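Local coordinates for protein putative metallopeptidase (Shewanella baltica OS155, PDB 3IEH) that binds zinc and probably acts as a metallocarboxypeptidase-like hydrolase of the peptidase M14 family, at residues S15-C20 with L86-S91; L157-C162 with V235-R240; T245-L250 with V257-A262. All coordinates share one frame; numbering follows the deposited sequence.

Overall arrangement
From the N terminus, the loop 15-20 meets helix 81-91 in interaction 1, which closes a loop of 65 residues and joins the N-terminal turn to one side of the central mixed sheet. Interaction 2 opens only after interaction 1 is complete: segment 157-162 of helix 155-162 meets the last turn of helix 230-237 and the loop after it, on the opposite side of the chain's centre. Interaction 3 follows directly along the chain, folding helix 253-271 back on strand 242-248 across a short connection. The three lie in series, neither nested nor crossed. Interactions 1 and 3 touch where His88 ND1 meets Ser261 OG; interaction 2 stands apart, its centre about 28 Å from that of interaction 1.

Interaction 1 of 3, residues S15-C20 with L86-S91; sequences SDIFNC and LLHFLS
Phe18 reaches out of the loop 15-20 and sets the far end of its ring against one turn of helix 81-91. The contact is made by CZ and CE1: Phe18 CZ lies 3.9 Å from Leu87 CB, and Phe18 CE1 is almost as near to the same methylene. The backbone N of His88 comes to the ring edge, close to its plane, 3.7 Å from Phe18 CZ. The two side chains, Phe18 and Leu87, cross at a slant. Beside them, Ile17 offers its CG2 branch to the edge of the imidazole, with Ile17 CG2 4.3 Å from His88 CD2. The same CG2 methyl also sits over one face of the Phe18 ring, 3.9 Å above its plane and shifted toward the rim. With CG anti to its carbonyl carbon (chi1 -65°), the Phe18 ring extends so that CZ and CE1 reach the helix. The segment that carries these residues is the four-residue loop of a small beta hairpin between strands 14-15 and 20-21, with a G1 beta bulge where Asn19 and Cys20 both face Ser15. It also holds an ST motif: Ser15 OG accepts from Phe18 N at 3.0 Å, nearly straight at 165°, a bond that helps hold the Phe18 backbone. Asp254 binds Ser15 OG and the backbone N of Asp16, tying the turn to the start of helix 253-271. Outside the pair, Trp84 and Leu31 also meet the Phe18 ring, and Phe28 of helix 25-39 packs on Leu87. His88, with CG anti to its backbone N (chi1 180°), is swung toward helix 253-271, where Ser261 OG pairs with its ND1. One turn on, Ser91 OG donates back to His88 O over 2.6 Å.

Interaction 2 of 3, residues L157-C162 with V235-R240; sequences LLIAAC and VRSGAR
Ile159 meets Ser237 along its longer branch, and its side chain can be followed outward from the helix. Its CB points toward the end of helix 230-237. From there CG2 departs on one side, and the nearest atom it finds is the carbonyl O of Ser237, with Ile159 CG2 and Ser237 O 4.0 Å apart. CG1, anti to the carbonyl carbon (chi1 -68°), comes to 3.8 Å between Ile159 CG1 and Ser237 CB. The terminal CD1 keeps to the same methylene, so the branch lies alongside Ser237 CB, CG1 and CD1 both touching it. The hydroxyl of Ser237 turns to its own helix, where OG bonds to the carbonyl O of Cys233, leaving the CB methylene to meet the isoleucine.

Three residues further on, Cys162 makes the second half of the contact. Its carbonyl O approaches the methyl of Ala239, with 3.5 Å between Cys162 O and Ala239 CB, and its sulfur comes to the same methyl, Cys162 SG lying 4.0 Å from Ala239 CB. Ala239 CB thus touches both the backbone and the side chain of one residue. Leu234, one turn before Gly238, packs on both Ile159 and Cys162 and extends the apolar patch. Further out, Arg240 forms a salt bridge from NH1 to Asp164 OD1 and shares backbone hydrogen bonds with Arg163, which join the chain just after Cys162 to that after Gly238.

Between Ser237 and Ala239 the chain turns at Gly238, whose phi of 139° would press a CB against the preceding carbonyl O. Gly238 N returns to Val235 O at 3.1 Å. This positive-phi glycine, with two bonds back into the last turn, is the Schellman motif that ends helix 230-237 just before strand 242-248.

Interaction 3 of 3, residues T245-L250 with V257-A262; sequences TETPAL and VLANSA
Thr247 OG1 is gripped by two groups: Asn260 ND2 donates to it at 3.0 Å, and Glu171 OE2, on the neighbouring strand 165-172, is its other hydrogen-bond partner. The pair joins strand 242-248 of the central mixed sheet to helix 253-271, packed on it in the alpha/beta fold of the M14 peptidases. The axes of the short segments run nearly antiparallel, at 161° and 9.2 Å apart. The bond to the hydroxyl is bent, with 145° at the hydrogen, and OG1 lies 22° out of the amide plane of Asn260. ND2 also bonds to Arg256 O one turn back, which steadies the amide's rotation. With OG1 set between its backbone N and carbonyl carbon, Thr247 turns its hydroxyl to the amide, while its CG2 methyl lies beside both the amide and Ala259. An alanine in place of Asn260 is likely to leave Thr247 OG1 without its amide donor and open a gap between strand and helix. Glu246, predicted to be the proton donor/acceptor, points away from the helix, while zinc-binding Glu79 has its side chain about 7 Å from that of Thr247. On the helix side, Thr247 CG2 packs on Ala259 CB at 3.8 Å.

Interaction 1 of 3, residues S15-C20 with L86-S91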
loop_
_atom_site.group_PDB
_atom_site.type_symbol
_atom_site.label_atom_id
_atom_site.label_comp_id
_atom_site.label_asym_id
_atom_site.label_seq_id
_atom_site.Cartn_x
_atom_site.Cartn_y
_atom_site.Cartn_z
ATOM N N SER A 15 -1.129 -7.069 18.626
ATOM C CA SER A 15 -0.268 -7.920 17.819
ATOM C C SER A 15 0.709 -8.609 18.735
ATOM O O SER A 15 1.438 -7.936 19.420
ATOM C CB SER A 15 0.563 -7.072 16.862
ATOM O OG SER A 15 1.637 -7.827 16.301
ATOM N N ASP A 16 0.766 -9.936 18.741
ATOM C CA ASP A 16 1.820 -10.568 19.526
ATOM C C ASP A 16 3.074 -10.723 18.706
ATOM O O ASP A 16 4.125 -10.934 19.274
ATOM C CB ASP A 16 1.430 -11.828 20.351
ATOM C CG ASP A 16 0.431 -12.728 19.682
ATOM O OD1 ASP A 16 -0.272 -12.289 18.754
ATOM O OD2 ASP A 16 0.325 -13.889 20.132
ATOM N N ILE A 17 2.977 -10.524 17.390
ATOM C CA ILE A 17 4.180 -10.499 16.574
ATOM C C ILE A 17 5.050 -9.328 16.996
ATOM O O ILE A 17 6.244 -9.493 17.167
ATOM C CB ILE A 17 3.907 -10.399 15.067
ATOM C CG1 ILE A 17 3.172 -11.650 14.569
ATOM C CG2 ILE A 17 5.234 -10.265 14.312
ATOM C CD1 ILE A 17 2.873 -11.625 13.093
ATOM N N PHE A 18 4.447 -8.155 17.187
ATOM C CA PHE A 18 5.193 -6.946 17.589
ATOM C C PHE A 18 5.004 -6.611 19.064
ATOM O O PHE A 18 5.610 -5.675 19.584
ATOM C CB PHE A 18 4.785 -5.754 16.705
ATOM C CG PHE A 18 5.171 -5.930 15.255
ATOM C CD1 PHE A 18 6.464 -5.672 14.839
ATOM C CD2 PHE A 18 4.249 -6.394 14.326
ATOM C CE1 PHE A 18 6.822 -5.872 13.537
ATOM C CE2 PHE A 18 4.603 -6.591 13.012
ATOM C CZ PHE A 18 5.889 -6.323 12.608
ATOM N N ASN A 19 4.149 -7.381 19.733
ATOM C CA ASN A 19 3.882 -7.203 21.159
ATOM C C ASN A 19 3.463 -5.780 21.487
ATOM O O ASN A 19 3.953 -5.176 22.431
ATOM C CB ASN A 19 5.100 -7.620 21.992
ATOM C CG ASN A 19 4.776 -7.731 23.477
ATOM O OD1 ASN A 19 3.652 -8.062 23.862
ATOM N ND2 ASN A 19 5.757 -7.439 24.315
ATOM N N CYS A 20 2.547 -5.236 20.698
ATOM C CA CYS A 20 2.067 -3.883 20.937
ATOM C C CYS A 20 0.682 -3.690 20.332
ATOM O O CYS A 20 0.113 -4.640 19.765
ATOM C CB CYS A 20 3.071 -2.882 20.373
ATOM S SG CYS A 20 3.149 -2.854 18.602
ATOM N N LEU A 86 4.398 -4.416 6.417
ATOM C CA LEU A 86 5.634 -3.940 5.766
ATOM C C LEU A 86 6.812 -4.073 6.713
ATOM O O LEU A 86 7.898 -4.457 6.286
ATOM C CB LEU A 86 5.509 -2.498 5.268
ATOM C CG LEU A 86 6.639 -1.974 4.374
ATOM C CD1 LEU A 86 7.129 -3.001 3.332
ATOM C CD2 LEU A 86 6.189 -0.689 3.669
ATOM N N LEU A 87 6.600 -3.781 7.996
ATOM C CA LEU A 87 7.673 -3.934 8.968
ATOM C C LEU A 87 8.081 -5.394 9.057
ATOM O O LEU A 87 9.255 -5.701 9.142
ATOM C CB LEU A 87 7.279 -3.446 10.379
ATOM C CG LEU A 87 7.442 -1.957 10.686
ATOM C CD1 LEU A 87 6.939 -1.635 12.138
ATOM C CD2 LEU A 87 8.916 -1.547 10.515
ATOM N N HIS A 88 7.103 -6.291 9.073
ATOM C CA HIS A 88 7.386 -7.698 9.154
ATOM C C HIS A 88 8.265 -8.130 7.981
ATOM O O HIS A 88 9.303 -8.778 8.157
ATOM C CB HIS A 88 6.110 -8.512 9.141
ATOM C CG HIS A 88 6.372 -9.970 9.219
ATOM N ND1 HIS A 88 6.584 -10.742 8.096
ATOM C CD2 HIS A 88 6.562 -10.782 10.283
ATOM C CE1 HIS A 88 6.846 -11.981 8.467
ATOM N NE2 HIS A 88 6.834 -12.033 9.790
ATOM N N PHE A 89 7.832 -7.745 6.791
ATOM C CA PHE A 89 8.547 -8.040 5.564
ATOM C C PHE A 89 9.990 -7.532 5.575
ATOM O O PHE A 89 10.893 -8.233 5.137
ATOM C CB PHE A 89 7.783 -7.428 4.398
ATOM C CG PHE A 89 8.565 -7.333 3.143
ATOM C CD1 PHE A 89 8.625 -8.412 2.263
ATOM C CD2 PHE A 89 9.206 -6.149 2.806
ATOM C CE1 PHE A 89 9.314 -8.317 1.082
ATOM C CE2 PHE A 89 9.913 -6.043 1.625
ATOM C CZ PHE A 89 9.976 -7.137 0.759
ATOM N N LEU A 90 10.199 -6.315 6.069
ATOM C CA LEU A 90 11.526 -5.725 6.098
ATOM C C LEU A 90 12.417 -6.433 7.089
ATOM O O LEU A 90 13.613 -6.595 6.836
ATOM C CB LEU A 90 11.475 -4.238 6.451
ATOM C CG LEU A 90 10.817 -3.392 5.367
ATOM C CD1 LEU A 90 10.552 -1.963 5.890
ATOM C CD2 LEU A 90 11.636 -3.423 4.064
ATOM N N SER A 91 11.841 -6.844 8.214
ATOM C CA SER A 91 12.598 -7.526 9.248
ATOM C C SER A 91 13.190 -8.803 8.660
ATOM O O SER A 91 14.270 -9.222 9.039
ATOM C CB SER A 91 11.734 -7.833 10.469
ATOM O OG SER A 91 10.852 -8.903 10.205
#

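Interaction 2 of 3, residues L157-C162 with V235-R240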
loop_
_atom_site.group_PDB
_atom_site.type_symbol
_atom_site.label_atom_id
_atom_site.label_comp_id
_atom_site.label_asym_id
_atom_site.label_seq_id
_atom_site.Cartn_x
_atom_site.Cartn_y
_atom_site.Cartn_z
ATOM N N LEU A 157 8.834 11.889 -9.272
ATOM C CA LEU A 157 9.596 10.997 -8.434
ATOM C C LEU A 157 8.848 9.671 -8.241
ATOM O O LEU A 157 9.435 8.605 -8.310
ATOM C CB LEU A 157 9.851 11.654 -7.093
ATOM C CG LEU A 157 10.607 10.841 -6.056
ATOM C CD1 LEU A 157 12.051 10.648 -6.518
ATOM C CD2 LEU A 157 10.523 11.586 -4.722
ATOM N N LEU A 158 7.539 9.743 -8.028
ATOM C CA LEU A 158 6.779 8.546 -7.738
ATOM C C LEU A 158 6.570 7.696 -8.982
ATOM O O LEU A 158 6.638 6.483 -8.901
ATOM C CB LEU A 158 5.444 8.916 -7.088
ATOM C CG LEU A 158 5.558 9.584 -5.728
ATOM C CD1 LEU A 158 4.173 9.978 -5.259
ATOM C CD2 LEU A 158 6.259 8.654 -4.755
ATOM N N ILE A 159 6.339 8.319 -10.137
ATOM C CA ILE A 159 6.182 7.550 -11.375
ATOM C C ILE A 159 7.463 6.781 -11.651
ATOM O O ILE A 159 7.399 5.581 -11.856
ATOM C CB ILE A 159 5.792 8.436 -12.582
ATOM C CG1 ILE A 159 4.368 8.990 -12.383
ATOM C CG2 ILE A 159 5.862 7.633 -13.875
ATOM C CD1 ILE A 159 4.164 10.401 -12.951
ATOM N N ALA A 160 8.615 7.469 -11.640
ATOM C CA ALA A 160 9.932 6.814 -11.765
ATOM C C ALA A 160 10.101 5.652 -10.764
ATOM O O ALA A 160 10.623 4.623 -11.127
ATOM C CB ALA A 160 11.081 7.827 -11.582
ATOM N N ALA A 161 9.632 5.814 -9.527
ATOM C CA ALA A 161 9.764 4.765 -8.482
ATOM C C ALA A 161 8.913 3.512 -8.732
ATOM O O ALA A 161 9.161 2.454 -8.133
ATOM C CB ALA A 161 9.400 5.355 -7.099
ATOM N N CYS A 162 7.916 3.616 -9.605
ATOM C CA CYS A 162 6.990 2.509 -9.800
ATOM C C CYS A 162 6.687 2.132 -11.248
ATOM O O CYS A 162 5.695 1.452 -11.513
ATOM C CB CYS A 162 5.685 2.830 -9.065
ATOM S SG CYS A 162 4.650 4.079 -9.830
ATOM N N VAL A 235 -0.992 3.985 -12.363
ATOM C CA VAL A 235 -1.056 3.099 -13.527
ATOM C C VAL A 235 -1.350 3.915 -14.803
ATOM O O VAL A 235 -0.681 3.723 -15.808
ATOM C CB VAL A 235 -2.066 1.952 -13.318
ATOM C CG1 VAL A 235 -2.455 1.275 -14.657
ATOM C CG2 VAL A 235 -1.512 0.950 -12.266
ATOM N N ARG A 236 -2.325 4.825 -14.768
ATOM C CA ARG A 236 -2.591 5.688 -15.922
ATOM C C ARG A 236 -1.338 6.510 -16.226
ATOM O O ARG A 236 -1.056 6.763 -17.390
ATOM C CB ARG A 236 -3.759 6.664 -15.691
ATOM C CG ARG A 236 -5.161 6.071 -15.511
ATOM C CD ARG A 236 -5.870 5.686 -16.820
ATOM N NE ARG A 236 -5.925 6.788 -17.783
ATOM C CZ ARG A 236 -5.306 6.812 -18.964
ATOM N NH1 ARG A 236 -4.583 5.771 -19.390
ATOM N NH2 ARG A 236 -5.425 7.884 -19.745
ATOM N N SER A 237 -0.610 6.956 -15.189
ATOM C CA SER A 237 0.628 7.751 -15.393
ATOM C C SER A 237 1.810 6.949 -15.968
ATOM O O SER A 237 2.794 7.535 -16.423
ATOM C CB SER A 237 1.068 8.447 -14.110
ATOM O OG SER A 237 0.044 9.307 -13.665
ATOM N N GLY A 238 1.723 5.627 -15.950
ATOM C CA GLY A 238 2.764 4.817 -16.554
ATOM C C GLY A 238 3.198 3.573 -15.811
ATOM O O GLY A 238 4.057 2.865 -16.325
ATOM N N ALA A 239 2.638 3.312 -14.617
ATOM C CA ALA A 239 2.955 2.087 -13.844
ATOM C C ALA A 239 2.425 0.895 -14.637
ATOM O O ALA A 239 1.213 0.813 -14.936
ATOM C CB ALA A 239 2.353 2.129 -12.434
ATOM N N ARG A 240 3.348 0.001 -15.005
ATOM C CA ARG A 240 3.053 -1.087 -15.957
ATOM C C ARG A 240 2.053 -2.101 -15.440
ATOM O O ARG A 240 1.238 -2.604 -16.204
ATOM C CB ARG A 240 4.333 -1.773 -16.417
ATOM C CG ARG A 240 5.108 -0.925 -17.398
ATOM C CD ARG A 240 6.394 -1.599 -17.820
ATOM N NE ARG A 240 7.157 -0.775 -18.769
ATOM C CZ ARG A 240 8.182 0.020 -18.452
ATOM N NH1 ARG A 240 8.625 0.120 -17.195
ATOM N NH2 ARG A 240 8.767 0.738 -19.403
#

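Interaction 3 of 3, residues T245-L250 with V257-A262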
loop_
_atom_site.group_PDB
_atom_site.type_symbol
_atom_site.label_atom_id
_atom_site.label_comp_id
_atom_site.label_asym_id
_atom_site.label_seq_id
_atom_site.Cartn_x
_atom_site.Cartn_y
_atom_site.Cartn_z
ATOM N N THR A 245 -4.063 -4.818 -2.746
ATOM C CA THR A 245 -4.527 -5.984 -2.021
ATOM C C THR A 245 -5.411 -5.533 -0.868
ATOM O O THR A 245 -5.192 -4.472 -0.282
ATOM C CB THR A 245 -3.353 -6.810 -1.453
ATOM O OG1 THR A 245 -2.578 -5.974 -0.607
ATOM C CG2 THR A 245 -2.449 -7.368 -2.593
ATOM N N GLU A 246 -6.424 -6.340 -0.570
ATOM C CA GLU A 246 -7.344 -6.054 0.529
ATOM C C GLU A 246 -7.424 -7.294 1.430
ATOM O O GLU A 246 -8.060 -8.272 1.080
ATOM C CB GLU A 246 -8.731 -5.711 -0.036
ATOM C CG GLU A 246 -8.753 -4.441 -0.873
ATOM C CD GLU A 246 -8.878 -3.161 -0.050
ATOM O OE1 GLU A 246 -9.107 -3.181 1.191
ATOM O OE2 GLU A 246 -8.761 -2.106 -0.678
ATOM N N THR A 247 -6.720 -7.267 2.554
ATOM C CA THR A 247 -6.869 -8.297 3.562
ATOM C C THR A 247 -8.091 -7.976 4.441
ATOM O O THR A 247 -8.441 -6.811 4.681
ATOM C CB THR A 247 -5.591 -8.470 4.431
ATOM O OG1 THR A 247 -5.151 -7.199 4.944
ATOM C CG2 THR A 247 -4.479 -9.128 3.631
ATOM N N PRO A 248 -8.763 -9.004 4.921
ATOM C CA PRO A 248 -9.989 -8.772 5.686
ATOM C C PRO A 248 -9.738 -8.415 7.141
ATOM O O PRO A 248 -9.249 -9.260 7.910
ATOM C CB PRO A 248 -10.717 -10.117 5.577
ATOM C CG PRO A 248 -9.606 -11.131 5.388
ATOM C CD PRO A 248 -8.512 -10.429 4.651
ATOM N N ALA A 249 -10.160 -7.216 7.545
ATOM C CA ALA A 249 -9.834 -6.706 8.877
ATOM C C ALA A 249 -10.745 -7.251 9.982
ATOM O O ALA A 249 -10.615 -6.850 11.147
ATOM C CB ALA A 249 -9.813 -5.165 8.884
ATOM N N LEU A 250 -11.669 -8.144 9.613
ATOM C CA LEU A 250 -12.496 -8.910 10.589
ATOM C C LEU A 250 -11.773 -10.191 11.031
ATOM O O LEU A 250 -12.234 -10.881 11.915
ATOM C CB LEU A 250 -13.892 -9.270 10.024
ATOM C CG LEU A 250 -14.872 -8.122 9.735
ATOM C CD1 LEU A 250 -16.190 -8.650 9.077
ATOM C CD2 LEU A 250 -15.160 -7.308 11.029
ATOM N N VAL A 257 -1.071 -9.247 9.160
ATOM C CA VAL A 257 0.313 -8.801 9.070
ATOM C C VAL A 257 1.099 -9.773 8.186
ATOM O O VAL A 257 1.806 -9.353 7.262
ATOM C CB VAL A 257 0.995 -8.744 10.453
ATOM C CG1 VAL A 257 2.485 -8.441 10.293
ATOM C CG2 VAL A 257 0.323 -7.740 11.354
ATOM N N LEU A 258 0.979 -11.069 8.472
ATOM C CA LEU A 258 1.695 -12.115 7.705
ATOM C C LEU A 258 1.222 -12.203 6.273
ATOM O O LEU A 258 2.036 -12.410 5.360
ATOM C CB LEU A 258 1.558 -13.488 8.370
ATOM C CG LEU A 258 2.246 -13.602 9.743
ATOM C CD1 LEU A 258 1.999 -14.970 10.329
ATOM C CD2 LEU A 258 3.742 -13.317 9.694
ATOM N N ALA A 259 -0.080 -12.037 6.066
ATOM C CA ALA A 259 -0.658 -12.033 4.690
ATOM C C ALA A 259 -0.132 -10.860 3.868
ATOM O O ALA A 259 0.168 -11.003 2.684
ATOM C CB ALA A 259 -2.209 -11.988 4.739
ATOM N N ASN A 260 -0.081 -9.688 4.497
ATOM C CA ASN A 260 0.423 -8.472 3.875
ATOM C C ASN A 260 1.903 -8.627 3.526
ATOM O O ASN A 260 2.333 -8.224 2.453
ATOM C CB ASN A 260 0.168 -7.269 4.792
ATOM C CG ASN A 260 -1.243 -6.693 4.617
ATOM O OD1 ASN A 260 -1.482 -5.936 3.695
ATOM N ND2 ASN A 260 -2.169 -7.059 5.496
ATOM N N SER A 261 2.663 -9.260 4.418
ATOM C CA SER A 261 4.074 -9.550 4.182
ATOM C C SER A 261 4.266 -10.548 3.021
ATOM O O SER A 261 5.202 -10.432 2.236
ATOM C CB SER A 261 4.706 -10.129 5.449
ATOM O OG SER A 261 6.099 -10.337 5.289
ATOM N N ALA A 262 3.388 -11.544 2.947
ATOM C CA ALA A 262 3.452 -12.534 1.901
ATOM C C ALA A 262 3.148 -11.880 0.546
ATOM O O ALA A 262 3.849 -12.150 -0.424
ATOM C CB ALA A 262 2.492 -13.689 2.186
#